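Local atomic coordinates of FERM, RhoGEF and pleckstrin domain protein 2 (Danio rerio, PDB entry 6D21), a protein that probably acts as a guanine nucleotide exchange factor that activates RAC1 and takes part in remodelling the actin cytoskeleton, represented here by its membrane-targeting FERM domain. Residues A[112-126]-A[178-192]. Residues are numbered along the deposited sequence; the frame is centred on the assembly and turned at random.
Sequences RLSCTENTAALLASH and QVLEIARKLEMFGVR
Ile182 packs against Leu122, Leu123, Thr119 and His126 as a knob into a hole, a worked example of how helix segments, here 117-126 and 178-183, nearly antiparallel at 161°, interlock in the all-helical central lobe of a FERM domain. Its CB already lies near Leu123 CD2. There the side chain divides: CG2 stays with Leu123, 3.6 Å from CD2, while CG1, anti to the carbonyl carbon (chi1 -67°), leads toward Leu122. At the tip, CD1 touches two neighbours on adjoining sides, 3.5 Å from Leu122 CD2 and 3.6 Å from His126 CD2. The imidazole of His126 also receives Gln178 CB over the centre of one face, a CH-pi contact 3.6 Å from the centroid, and it stacks on the ring of His167. Farther along the chain, Leu186 meets Thr119 and Leu123 tip to tip, continuing the apolar seam into the loop. Here Leu113 CD1 lies against the backbone of Met188 and Phe189, and a water links Ser114 O to Met188 N. At the far end Arg112 and Arg192 cross at about a right angle; a salt bridge to Asp107 probably balances Arg192, whose guanidinium carries Arg112 CD over one face, 3.9 Å from NH1.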
ATOM      1  N   ARG A 112       0.722  -1.424   9.019  1.00 31.60           N
ATOM      2  CA  ARG A 112      -0.350  -0.846   8.223  1.00 41.16           C
ATOM      3  C   ARG A 112      -1.510  -1.832   8.180  1.00 41.48           C
ATOM      4  O   ARG A 112      -2.671  -1.469   8.368  1.00 44.50           O
ATOM      5  CB  ARG A 112       0.121  -0.512   6.808  1.00 40.58           C
ATOM      6  CG  ARG A 112       1.234   0.513   6.749  1.00 47.22           C
ATOM      7  CD  ARG A 112       1.150   1.334   5.484  1.00 48.76           C
ATOM      8  NE  ARG A 112       0.453   2.594   5.711  1.00 57.83           N
ATOM      9  CZ  ARG A 112       1.052   3.780   5.723  1.00 70.18           C
ATOM     10  NH1 ARG A 112       2.355   3.860   5.492  1.00 80.82           N
ATOM     11  NH2 ARG A 112       0.349   4.884   5.950  1.00 68.52           N
ATOM     12  N   LEU A 113      -1.179  -3.093   7.943  1.00 35.05           N
ATOM     13  CA  LEU A 113      -2.182  -4.148   7.922  1.00 27.57           C
ATOM     14  C   LEU A 113      -2.390  -4.691   9.325  1.00 30.44           C
ATOM     15  O   LEU A 113      -1.752  -5.669   9.714  1.00 39.78           O
ATOM     16  CB  LEU A 113      -1.748  -5.278   6.985  1.00 24.31           C
ATOM     17  CG  LEU A 113      -2.730  -6.440   6.899  1.00 25.98           C
ATOM     18  CD1 LEU A 113      -4.077  -5.923   6.406  1.00 22.50           C
ATOM     19  CD2 LEU A 113      -2.179  -7.525   6.006  1.00 27.23           C
ATOM     20  N   SER A 114      -3.241  -4.043  10.106  1.00 28.78           N
ATOM     21  CA  SER A 114      -3.562  -4.588  11.419  1.00 30.44           C
ATOM     22  C   SER A 114      -4.693  -5.600  11.269  1.00 29.46           C
ATOM     23  O   SER A 114      -5.591  -5.425  10.444  1.00 32.89           O
ATOM     24  CB  SER A 114      -3.949  -3.486  12.408  1.00 37.32           C
ATOM     25  OG  SER A 114      -4.987  -2.692  11.874  1.00 43.12           O
ATOM     26  N   CYS A 115      -4.627  -6.668  12.063  1.00 27.35           N
ATOM     27  CA  CYS A 115      -5.618  -7.738  12.035  1.00 27.78           C
ATOM     28  C   CYS A 115      -5.499  -8.530  13.329  1.00 35.65           C
ATOM     29  O   CYS A 115      -4.656  -8.216  14.180  1.00 33.31           O
ATOM     30  CB  CYS A 115      -5.407  -8.640  10.818  1.00 32.36           C
ATOM     31  SG  CYS A 115      -3.703  -9.282  10.639  1.00 31.78           S
ATOM     32  N   THR A 116      -6.319  -9.559  13.493  1.00 25.00           N
ATOM     33  CA  THR A 116      -6.223 -10.376  14.708  1.00 27.86           C
ATOM     34  C   THR A 116      -4.901 -11.143  14.696  1.00 30.20           C
ATOM     35  O   THR A 116      -4.272 -11.298  13.657  1.00 26.16           O
ATOM     36  CB  THR A 116      -7.404 -11.374  14.845  1.00 32.53           C
ATOM     37  OG1 THR A 116      -7.444 -12.235  13.699  1.00 29.78           O
ATOM     38  CG2 THR A 116      -8.725 -10.623  14.940  1.00 31.42           C
ATOM     39  N   GLU A 117      -4.486 -11.619  15.856  1.00 30.89           N
ATOM     40  CA  GLU A 117      -3.259 -12.392  15.968  1.00 35.81           C
ATOM     41  C   GLU A 117      -3.325 -13.693  15.154  1.00 32.07           C
ATOM     42  O   GLU A 117      -2.362 -14.062  14.490  1.00 30.34           O
ATOM     43  CB  GLU A 117      -2.978 -12.695  17.440  1.00 34.95           C
ATOM     44  CG  GLU A 117      -1.787 -13.592  17.684  1.00 47.73           C
ATOM     45  CD  GLU A 117      -1.615 -13.930  19.152  1.00 55.20           C
ATOM     46  OE1 GLU A 117      -1.388 -15.119  19.460  1.00 61.03           O
ATOM     47  OE2 GLU A 117      -1.709 -13.006  19.991  1.00 54.39           O
ATOM     48  N   ASN A 118      -4.456 -14.391  15.215  1.00 29.61           N
ATOM     49  CA  ASN A 118      -4.615 -15.641  14.460  1.00 27.14           C
ATOM     50  C   ASN A 118      -4.537 -15.446  12.941  1.00 25.60           C
ATOM     51  O   ASN A 118      -3.966 -16.269  12.218  1.00 25.60           O
ATOM     52  CB  ASN A 118      -5.935 -16.307  14.855  1.00 37.03           C
ATOM     53  CG  ASN A 118      -5.836 -17.026  16.185  1.00 39.77           C
ATOM     54  OD1 ASN A 118      -4.814 -16.944  16.867  1.00 45.56           O
ATOM     55  ND2 ASN A 118      -6.886 -17.737  16.560  1.00 36.94           N
ATOM     56  N   THR A 119      -5.097 -14.345  12.456  1.00 25.68           N
ATOM     57  CA  THR A 119      -5.004 -14.028  11.038  1.00 24.34           C
ATOM     58  C   THR A 119      -3.577 -13.654  10.644  1.00 27.80           C
ATOM     59  O   THR A 119      -3.091 -14.040   9.566  1.00 24.76           O
ATOM     60  CB  THR A 119      -5.956 -12.886  10.656  1.00 27.52           C
ATOM     61  OG1 THR A 119      -7.301 -13.307  10.898  1.00 31.06           O
ATOM     62  CG2 THR A 119      -5.801 -12.527   9.162  1.00 22.10           C
ATOM     63  N   ALA A 120      -2.905 -12.890  11.503  1.00 25.09           N
ATOM     64  CA  ALA A 120      -1.502 -12.560  11.272  1.00 25.31           C
ATOM     65  C   ALA A 120      -0.676 -13.826  11.161  1.00 22.32           C
ATOM     66  O   ALA A 120       0.147 -13.969  10.253  1.00 21.82           O
ATOM     67  CB  ALA A 120      -0.948 -11.677  12.394  1.00 21.89           C
ATOM     68  N   ALA A 121      -0.898 -14.737  12.101  1.00 23.75           N
ATOM     69  CA  ALA A 121      -0.150 -15.994  12.135  1.00 29.41           C
ATOM     70  C   ALA A 121      -0.391 -16.822  10.863  1.00 27.50           C
ATOM     71  O   ALA A 121       0.523 -17.443  10.324  1.00 25.01           O
ATOM     72  CB  ALA A 121      -0.526 -16.791  13.376  1.00 26.63           C
ATOM     73  N   LEU A 122      -1.628 -16.806  10.380  1.00 25.89           N
ATOM     74  CA  LEU A 122      -2.001 -17.557   9.191  1.00 24.49           C
ATOM     75  C   LEU A 122      -1.345 -16.968   7.934  1.00 23.16           C
ATOM     76  O   LEU A 122      -0.776 -17.701   7.127  1.00 25.65           O
ATOM     77  CB  LEU A 122      -3.513 -17.577   9.041  1.00 26.94           C
ATOM     78  CG  LEU A 122      -4.000 -18.215   7.745  1.00 31.54           C
ATOM     79  CD1 LEU A 122      -3.626 -19.693   7.716  1.00 26.52           C
ATOM     80  CD2 LEU A 122      -5.509 -17.998   7.586  1.00 25.07           C
ATOM     81  N   LEU A 123      -1.399 -15.647   7.789  1.00 21.82           N
ATOM     82  CA  LEU A 123      -0.666 -14.974   6.717  1.00 20.72           C
ATOM     83  C   LEU A 123       0.833 -15.296   6.800  1.00 24.15           C
ATOM     84  O   LEU A 123       1.465 -15.642   5.800  1.00 27.63           O
ATOM     85  CB  LEU A 123      -0.887 -13.451   6.773  1.00 21.18           C
ATOM     86  CG  LEU A 123      -2.268 -12.950   6.347  1.00 26.04           C
ATOM     87  CD1 LEU A 123      -2.489 -11.505   6.770  1.00 23.05           C
ATOM     88  CD2 LEU A 123      -2.430 -13.093   4.811  1.00 24.85           C
ATOM     89  N   ALA A 124       1.408 -15.193   7.992  1.00 24.70           N
ATOM     90  CA  ALA A 124       2.833 -15.458   8.144  1.00 23.27           C
ATOM     91  C   ALA A 124       3.171 -16.916   7.773  1.00 27.56           C
ATOM     92  O   ALA A 124       4.225 -17.189   7.185  1.00 29.87           O
ATOM     93  CB  ALA A 124       3.282 -15.147   9.577  1.00 23.85           C
ATOM     94  N   SER A 125       2.274 -17.845   8.107  1.00 24.42           N
ATOM     95  CA  SER A 125       2.530 -19.265   7.844  1.00 25.97           C
ATOM     96  C   SER A 125       2.591 -19.538   6.344  1.00 25.69           C
ATOM     97  O   SER A 125       3.386 -20.353   5.899  1.00 28.76           O
ATOM     98  CB  SER A 125       1.477 -20.157   8.506  1.00 27.70           C
ATOM     99  OG  SER A 125       0.251 -20.172   7.794  1.00 28.09           O
ATOM    100  N   HIS A 126       1.756 -18.862   5.561  1.00 24.46           N
ATOM    101  CA  HIS A 126       1.846 -18.963   4.100  1.00 33.35           C
ATOM    102  C   HIS A 126       3.083 -18.266   3.540  1.00 33.31           C
ATOM    103  O   HIS A 126       3.697 -18.731   2.566  1.00 27.92           O
ATOM    104  CB  HIS A 126       0.595 -18.386   3.437  1.00 26.76           C
ATOM    105  CG  HIS A 126      -0.596 -19.277   3.545  1.00 29.70           C
ATOM    106  ND1 HIS A 126      -0.660 -20.506   2.922  1.00 32.25           N
ATOM    107  CD2 HIS A 126      -1.753 -19.140   4.233  1.00 26.33           C
ATOM    108  CE1 HIS A 126      -1.815 -21.078   3.208  1.00 34.08           C
ATOM    109  NE2 HIS A 126      -2.496 -20.272   4.002  1.00 30.68           N
ATOM    110  N   GLN A 178      -2.777 -17.773  -1.704  1.00 24.39           N
ATOM    111  CA  GLN A 178      -3.422 -17.881  -0.390  1.00 24.41           C
ATOM    112  C   GLN A 178      -3.260 -16.595   0.404  1.00 25.41           C
ATOM    113  O   GLN A 178      -4.188 -16.142   1.077  1.00 26.26           O
ATOM    114  CB  GLN A 178      -2.826 -19.031   0.408  1.00 28.13           C
ATOM    115  CG  GLN A 178      -2.924 -20.375  -0.280  1.00 39.60           C
ATOM    116  CD  GLN A 178      -4.213 -21.075   0.025  1.00 52.75           C
ATOM    117  OE1 GLN A 178      -5.289 -20.481  -0.053  1.00 57.11           O
ATOM    118  NE2 GLN A 178      -4.117 -22.347   0.402  1.00 61.31           N
ATOM    119  N   VAL A 179      -2.067 -16.012   0.337  1.00 20.95           N
ATOM    120  CA  VAL A 179      -1.832 -14.750   1.054  1.00 20.55           C
ATOM    121  C   VAL A 179      -2.806 -13.693   0.533  1.00 26.81           C
ATOM    122  O   VAL A 179      -3.453 -13.008   1.309  1.00 26.03           O
ATOM    123  CB  VAL A 179      -0.390 -14.256   0.889  1.00 23.79           C
ATOM    124  CG1 VAL A 179      -0.269 -12.792   1.339  1.00 17.76           C
ATOM    125  CG2 VAL A 179       0.550 -15.157   1.640  1.00 22.50           C
ATOM    126  N   LEU A 180      -2.931 -13.585  -0.791  1.00 22.02           N
ATOM    127  CA  LEU A 180      -3.828 -12.592  -1.372  1.00 20.00           C
ATOM    128  C   LEU A 180      -5.288 -12.860  -1.018  1.00 22.50           C
ATOM    129  O   LEU A 180      -6.018 -11.932  -0.684  1.00 25.66           O
ATOM    130  CB  LEU A 180      -3.676 -12.537  -2.890  1.00 23.53           C
ATOM    131  CG  LEU A 180      -2.287 -12.161  -3.373  1.00 25.04           C
ATOM    132  CD1 LEU A 180      -2.225 -12.284  -4.885  1.00 20.30           C
ATOM    133  CD2 LEU A 180      -1.968 -10.770  -2.932  1.00 27.28           C
ATOM    134  N   GLU A 181      -5.718 -14.117  -1.109  1.00 23.49           N
ATOM    135  CA  GLU A 181      -7.110 -14.455  -0.813  1.00 26.79           C
ATOM    136  C   GLU A 181      -7.480 -14.143   0.640  1.00 36.78           C
ATOM    137  O   GLU A 181      -8.596 -13.683   0.917  1.00 31.62           O
ATOM    138  CB  GLU A 181      -7.386 -15.933  -1.117  1.00 32.85           C
ATOM    139  CG  GLU A 181      -7.730 -16.165  -2.568  1.00 59.38           C
ATOM    140  CD  GLU A 181      -8.658 -15.089  -3.110  1.00 73.90           C
ATOM    141  OE1 GLU A 181      -8.260 -14.382  -4.065  1.00 68.19           O
ATOM    142  OE2 GLU A 181      -9.780 -14.949  -2.569  1.00 76.26           O
ATOM    143  N   ILE A 182      -6.548 -14.397   1.561  1.00 25.69           N
ATOM    144  CA  ILE A 182      -6.781 -14.090   2.979  1.00 23.93           C
ATOM    145  C   ILE A 182      -6.838 -12.576   3.165  1.00 31.59           C
ATOM    146  O   ILE A 182      -7.790 -12.029   3.751  1.00 23.01           O
ATOM    147  CB  ILE A 182      -5.679 -14.680   3.890  1.00 24.85           C
ATOM    148  CG1 ILE A 182      -5.741 -16.212   3.884  1.00 23.36           C
ATOM    149  CG2 ILE A 182      -5.811 -14.155   5.316  1.00 22.48           C
ATOM    150  CD1 ILE A 182      -4.499 -16.855   4.415  1.00 29.00           C
ATOM    151  N   ALA A 183      -5.827 -11.899   2.629  1.00 21.59           N
ATOM    152  CA  ALA A 183      -5.657 -10.488   2.912  1.00 25.32           C
ATOM    153  C   ALA A 183      -6.770  -9.636   2.304  1.00 24.28           C
ATOM    154  O   ALA A 183      -7.209  -8.654   2.903  1.00 23.79           O
ATOM    155  CB  ALA A 183      -4.292 -10.016   2.419  1.00 23.49           C
ATOM    156  N   ARG A 184      -7.229 -10.000   1.112  1.00 20.54           N
ATOM    157  CA  ARG A 184      -8.215  -9.170   0.442  1.00 26.54           C
ATOM    158  C   ARG A 184      -9.536  -9.138   1.209  1.00 36.18           C
ATOM    159  O   ARG A 184     -10.386  -8.294   0.938  1.00 27.17           O
ATOM    160  CB  ARG A 184      -8.456  -9.652  -0.986  1.00 21.43           C
ATOM    161  CG  ARG A 184      -9.280 -10.923  -1.073  1.00 31.08           C
ATOM    162  CD  ARG A 184     -10.035 -10.976  -2.378  1.00 36.87           C
ATOM    163  NE  ARG A 184     -10.763 -12.222  -2.522  1.00 43.88           N
ATOM    164  CZ  ARG A 184     -12.071 -12.349  -2.329  1.00 60.27           C
ATOM    165  NH1 ARG A 184     -12.641 -13.533  -2.479  1.00 67.42           N
ATOM    166  NH2 ARG A 184     -12.809 -11.298  -1.989  1.00 67.52           N
ATOM    167  N   LYS A 185      -9.704 -10.049   2.169  1.00 31.48           N
ATOM    168  CA  LYS A 185     -10.950 -10.122   2.927  1.00 22.63           C
ATOM    169  C   LYS A 185     -10.846  -9.408   4.267  1.00 30.65           C
ATOM    170  O   LYS A 185     -11.749  -9.496   5.089  1.00 30.50           O
ATOM    171  CB  LYS A 185     -11.363 -11.591   3.132  1.00 28.27           C
ATOM    172  CG  LYS A 185     -11.799 -12.271   1.833  1.00 33.87           C
ATOM    173  CD  LYS A 185     -12.466 -13.616   2.078  1.00 55.74           C
ATOM    174  CE  LYS A 185     -11.555 -14.777   1.713  1.00 59.98           C
ATOM    175  NZ  LYS A 185     -11.408 -14.916   0.235  1.00 61.03           N
ATOM    176  N   LEU A 186      -9.734  -8.707   4.489  1.00 25.32           N
ATOM    177  CA  LEU A 186      -9.527  -7.974   5.735  1.00 26.62           C
ATOM    178  C   LEU A 186      -9.906  -6.513   5.579  1.00 31.95           C
ATOM    179  O   LEU A 186      -9.652  -5.898   4.545  1.00 23.50           O
ATOM    180  CB  LEU A 186      -8.071  -8.076   6.190  1.00 21.02           C
ATOM    181  CG  LEU A 186      -7.614  -9.523   6.392  1.00 23.91           C
ATOM    182  CD1 LEU A 186      -6.123  -9.560   6.712  1.00 28.14           C
ATOM    183  CD2 LEU A 186      -8.455 -10.195   7.512  1.00 20.21           C
ATOM    184  N   GLU A 187     -10.496  -5.960   6.629  1.00 26.76           N
ATOM    185  CA  GLU A 187     -10.955  -4.581   6.625  1.00 29.66           C
ATOM    186  C   GLU A 187      -9.833  -3.592   6.346  1.00 29.33           C
ATOM    187  O   GLU A 187     -10.049  -2.565   5.694  1.00 37.68           O
ATOM    188  CB  GLU A 187     -11.610  -4.259   7.969  1.00 38.16           C
ATOM    189  CG  GLU A 187     -12.298  -2.920   8.042  1.00 53.17           C
ATOM    190  CD  GLU A 187     -12.958  -2.698   9.391  1.00 65.18           C
ATOM    191  OE1 GLU A 187     -14.203  -2.639   9.434  1.00 69.66           O
ATOM    192  OE2 GLU A 187     -12.233  -2.594  10.407  1.00 66.04           O
ATOM    193  N   MET A 188      -8.628  -3.895   6.827  1.00 27.62           N
ATOM    194  CA  MET A 188      -7.514  -2.973   6.668  1.00 17.81           C
ATOM    195  C   MET A 188      -6.661  -3.180   5.400  1.00 25.68           C
ATOM    196  O   MET A 188      -5.666  -2.484   5.210  1.00 28.38           O
ATOM    197  CB  MET A 188      -6.599  -3.050   7.893  1.00 25.50           C
ATOM    198  CG  MET A 188      -7.283  -2.526   9.144  1.00 35.90           C
ATOM    199  SD  MET A 188      -7.546  -0.743   8.970  1.00 37.82           S
ATOM    200  CE  MET A 188      -5.867  -0.159   9.199  1.00 42.36           C
ATOM    201  N   PHE A 189      -7.023  -4.146   4.567  1.00 25.42           N
ATOM    202  CA  PHE A 189      -6.282  -4.413   3.342  1.00 26.72           C
ATOM    203  C   PHE A 189      -6.307  -3.207   2.409  1.00 24.03           C
ATOM    204  O   PHE A 189      -7.378  -2.728   2.046  1.00 22.26           O
ATOM    205  CB  PHE A 189      -6.851  -5.631   2.618  1.00 33.17           C
ATOM    206  CG  PHE A 189      -6.240  -5.873   1.246  1.00 32.23           C
ATOM    207  CD1 PHE A 189      -4.915  -6.268   1.117  1.00 42.96           C
ATOM    208  CD2 PHE A 189      -6.990  -5.695   0.095  1.00 32.35           C
ATOM    209  CE1 PHE A 189      -4.357  -6.490  -0.139  1.00 39.86           C
ATOM    210  CE2 PHE A 189      -6.437  -5.922  -1.169  1.00 30.26           C
ATOM    211  CZ  PHE A 189      -5.131  -6.322  -1.278  1.00 35.78           C
ATOM    212  N   GLY A 190      -5.127  -2.732   2.021  1.00 23.50           N
ATOM    213  CA  GLY A 190      -5.017  -1.603   1.100  1.00 24.08           C
ATOM    214  C   GLY A 190      -5.317  -0.261   1.761  1.00 25.97           C
ATOM    215  O   GLY A 190      -5.279   0.782   1.118  1.00 29.15           O
ATOM    216  N   VAL A 191      -5.599  -0.274   3.061  1.00 20.77           N
ATOM    217  CA  VAL A 191      -6.011   0.960   3.733  1.00 24.77           C
ATOM    218  C   VAL A 191      -4.809   1.855   4.110  1.00 22.24           C
ATOM    219  O   VAL A 191      -3.817   1.382   4.682  1.00 24.57           O
ATOM    220  CB  VAL A 191      -6.848   0.637   4.993  1.00 29.21           C
ATOM    221  CG1 VAL A 191      -7.065   1.878   5.840  1.00 29.43           C
ATOM    222  CG2 VAL A 191      -8.177   0.011   4.597  1.00 22.32           C
ATOM    223  N   ARG A 192      -4.892   3.136   3.760  1.00 18.21           N
ATOM    224  CA  ARG A 192      -3.918   4.124   4.225  1.00 27.73           C
ATOM    225  C   ARG A 192      -4.635   5.328   4.835  1.00 31.48           C
ATOM    226  O   ARG A 192      -5.345   6.057   4.142  1.00 28.76           O
ATOM    227  CB  ARG A 192      -2.990   4.576   3.093  1.00 27.62           C
ATOM    228  CG  ARG A 192      -1.785   3.645   2.869  1.00 32.83           C
ATOM    229  CD  ARG A 192      -2.173   2.562   1.915  1.00 36.98           C
ATOM    230  NE  ARG A 192      -1.102   1.631   1.562  1.00 40.02           N
ATOM    231  CZ  ARG A 192      -0.904   0.451   2.145  1.00 36.66           C
ATOM    232  NH1 ARG A 192      -1.685   0.045   3.150  1.00 23.99           N
ATOM    233  NH2 ARG A 192       0.068  -0.333   1.702  1.00 27.01           N
TER
HETATM  234  O   HOH W   1      -7.979  -5.931   9.105  1.00 26.82           O